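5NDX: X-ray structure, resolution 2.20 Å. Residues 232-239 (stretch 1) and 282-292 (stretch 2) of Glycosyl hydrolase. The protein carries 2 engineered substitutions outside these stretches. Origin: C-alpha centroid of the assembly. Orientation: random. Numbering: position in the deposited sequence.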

# COMPACT_ATOMS: atom_id res chain seq x y z
N THR A 232 8.69 -20.94 -3.40
CA THR A 232 9.44 -20.00 -2.58
C THR A 232 9.73 -18.70 -3.37
O THR A 232 10.38 -18.76 -4.39
N PRO A 233 9.21 -17.55 -2.94
CA PRO A 233 9.63 -16.29 -3.63
C PRO A 233 11.15 -16.11 -3.75
O PRO A 233 11.86 -16.39 -2.80
N LYS A 234 11.64 -15.68 -4.90
CA LYS A 234 13.07 -15.33 -5.11
C LYS A 234 13.17 -13.80 -5.19
O LYS A 234 13.07 -13.22 -6.25
N THR A 235 13.30 -13.15 -4.05
CA THR A 235 13.11 -11.71 -3.99
C THR A 235 14.25 -10.97 -4.71
O THR A 235 13.99 -10.00 -5.44
N ASN A 236 15.49 -11.39 -4.49
CA ASN A 236 16.62 -10.75 -5.18
C ASN A 236 16.54 -10.83 -6.69
O ASN A 236 17.04 -9.90 -7.39
N ALA A 237 15.84 -11.85 -7.23
CA ALA A 237 15.72 -11.94 -8.68
C ALA A 237 14.80 -10.88 -9.27
O ALA A 237 14.88 -10.56 -10.45
N ILE A 238 13.90 -10.34 -8.45
CA ILE A 238 13.08 -9.22 -8.89
C ILE A 238 13.99 -8.05 -9.26
O ILE A 238 13.86 -7.48 -10.32
N VAL A 239 14.91 -7.72 -8.38
CA VAL A 239 15.91 -6.69 -8.64
C VAL A 239 16.85 -7.10 -9.81
O VAL A 239 17.19 -6.26 -10.64
N ALA A 282 3.18 -12.98 9.50
CA ALA A 282 4.28 -12.06 9.52
C ALA A 282 5.27 -12.28 8.38
O ALA A 282 5.93 -11.32 7.97
N TYR A 283 5.31 -13.48 7.79
CA TYR A 283 6.17 -13.71 6.66
C TYR A 283 5.94 -12.69 5.57
O TYR A 283 6.90 -12.21 4.97
N TYR A 284 4.68 -12.36 5.30
CA TYR A 284 4.36 -11.45 4.24
C TYR A 284 4.80 -10.01 4.60
O TYR A 284 5.28 -9.33 3.75
N ALA A 285 4.67 -9.61 5.86
CA ALA A 285 5.17 -8.31 6.26
C ALA A 285 6.65 -8.24 6.04
O ALA A 285 7.17 -7.23 5.55
N GLY A 286 7.36 -9.30 6.47
CA GLY A 286 8.82 -9.37 6.33
C GLY A 286 9.26 -9.28 4.89
O GLY A 286 10.15 -8.48 4.53
N ILE A 287 8.61 -10.06 4.06
CA ILE A 287 8.99 -10.16 2.66
C ILE A 287 8.71 -8.89 1.86
O ILE A 287 9.49 -8.53 0.99
N ILE A 288 7.60 -8.20 2.12
CA ILE A 288 7.38 -6.86 1.51
C ILE A 288 8.52 -5.89 1.88
O ILE A 288 9.08 -5.18 1.01
N ALA A 289 8.89 -5.87 3.17
CA ALA A 289 9.94 -5.00 3.60
C ALA A 289 11.30 -5.41 3.00
O ALA A 289 12.13 -4.55 2.62
N ARG A 290 11.53 -6.72 2.90
CA ARG A 290 12.75 -7.23 2.34
C ARG A 290 12.91 -6.84 0.87
O ARG A 290 13.99 -6.44 0.46
N ILE A 291 11.86 -6.98 0.09
CA ILE A 291 11.84 -6.54 -1.31
C ILE A 291 12.15 -5.02 -1.44
O ILE A 291 12.99 -4.57 -2.26
N ILE A 292 11.50 -4.24 -0.58
CA ILE A 292 11.78 -2.82 -0.52
C ILE A 292 13.23 -2.53 -0.20
O ILE A 292 13.90 -1.74 -0.90

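The contact is small, burying 316 Å² over both sides, and it centres on Thr 235 and Ile 291. Thr 235 CA and Ile 291 CA lie 6.0 Å apart. The helices of the two stretches run in the same general direction, at 30° to each other.

Thr 235 points toward stretch 2 with chi1 in p. Thr 235 CG2 lies 3.5 Å from Ile 291 CG1 and 3.7 Å from Ile 287 CG1. These two isoleucines sit one helical turn apart, so a single methyl can touch both. Thr 235 OG1 lies 3.2 Å from Arg 290 NE, at the edge of the guanidinium and near its plane. Thr 235 OG1 is hydrogen-bonded to a residue just outside the stretches, and Arg 290 NE is hydrogen-bonded elsewhere in the structure.

Ile 291 leaves its backbone sideways, but its m, t rotamer brings the end of the chain nearer to stretch 1. Ile 291 CD1 is 4.1 Å from Ile 238 CD1, and Ile 238 is also m, t. This is an apolar contact.

Arg 290 points toward stretch 1, with chi1 to chi3 all t. This extended chain carries the guanidinium to Thr 235.

At the other end, Pro 233 packs against Tyr 283, whose chi1 is t. Pro 233 CG lies 3.4 Å from Tyr 283 OH, at the ring edge. That hydroxyl is hydrogen-bonded elsewhere in the structure.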

# COMPACT_ATOMS: atom_id res chain seq x y z
CB THR A 232 10.75 -20.65 -2.11
OG1 THR A 232 10.41 -21.70 -1.20
CG2 THR A 232 11.59 -19.65 -1.34
CB PRO A 233 9.05 -15.19 -2.72
CG PRO A 233 7.86 -15.83 -2.07
CD PRO A 233 8.28 -17.28 -1.83
CB LYS A 234 13.61 -15.96 -6.44
CG LYS A 234 14.01 -17.43 -6.36
CD LYS A 234 12.98 -18.24 -5.57
CE LYS A 234 13.05 -19.79 -5.65
NZ LYS A 234 11.84 -20.30 -6.41
CB THR A 235 12.93 -11.20 -2.56
OG1 THR A 235 14.00 -11.65 -1.74
CG2 THR A 235 11.65 -11.70 -1.98
CB ASN A 236 18.00 -11.24 -4.65
CG ASN A 236 18.53 -10.38 -3.46
OD1 ASN A 236 18.95 -10.92 -2.42
ND2 ASN A 236 18.54 -9.09 -3.60
CB ALA A 237 15.30 -13.35 -9.12
CB ILE A 238 12.05 -8.78 -7.83
CG1 ILE A 238 11.01 -9.90 -7.59
CG2 ILE A 238 11.36 -7.49 -8.25
CD1 ILE A 238 10.15 -9.68 -6.33
CB VAL A 239 16.74 -6.40 -7.40
CG1 VAL A 239 17.98 -5.58 -7.76
CG2 VAL A 239 15.88 -5.66 -6.39
CB ALA A 282 4.98 -12.11 10.87
CB TYR A 283 5.99 -15.12 6.08
CG TYR A 283 6.75 -15.34 4.78
CD1 TYR A 283 6.20 -14.98 3.57
CD2 TYR A 283 8.04 -15.84 4.78
CE1 TYR A 283 6.88 -15.14 2.38
CE2 TYR A 283 8.74 -15.98 3.60
CZ TYR A 283 8.15 -15.65 2.41
OH TYR A 283 8.81 -15.78 1.22
CB TYR A 284 2.88 -11.46 3.95
CG TYR A 284 2.41 -10.72 2.69
CD1 TYR A 284 3.20 -10.58 1.54
CD2 TYR A 284 1.11 -10.24 2.63
CE1 TYR A 284 2.69 -9.96 0.40
CE2 TYR A 284 0.63 -9.61 1.52
CZ TYR A 284 1.41 -9.46 0.39
OH TYR A 284 0.85 -8.81 -0.71
CB ALA A 285 4.83 -8.05 7.72
CB ILE A 287 8.35 -11.43 2.00
CG1 ILE A 287 9.29 -11.97 0.92
CG2 ILE A 287 7.06 -11.13 1.31
CD1 ILE A 287 10.50 -12.69 1.54
CB ILE A 288 6.04 -6.27 1.99
CG1 ILE A 288 4.85 -7.04 1.33
CG2 ILE A 288 5.89 -4.79 1.63
CD1 ILE A 288 3.50 -6.82 2.01
CB ALA A 289 9.98 -4.90 5.11
CB ARG A 290 12.82 -8.74 2.54
CG ARG A 290 13.83 -9.45 1.69
CD ARG A 290 13.99 -10.86 2.21
NE ARG A 290 14.78 -11.68 1.32
CZ ARG A 290 16.03 -12.08 1.50
NH1 ARG A 290 16.75 -11.74 2.53
NH2 ARG A 290 16.59 -12.81 0.57
CB ILE A 291 10.52 -6.87 -1.94
CG1 ILE A 291 10.45 -8.39 -2.21
CG2 ILE A 291 10.29 -6.13 -3.24
CD1 ILE A 291 9.04 -8.88 -2.43
CB ILE A 292 10.82 -2.11 0.45
CG1 ILE A 292 9.42 -2.05 -0.22
CG2 ILE A 292 11.37 -0.75 0.87
CD1 ILE A 292 8.25 -1.81 0.72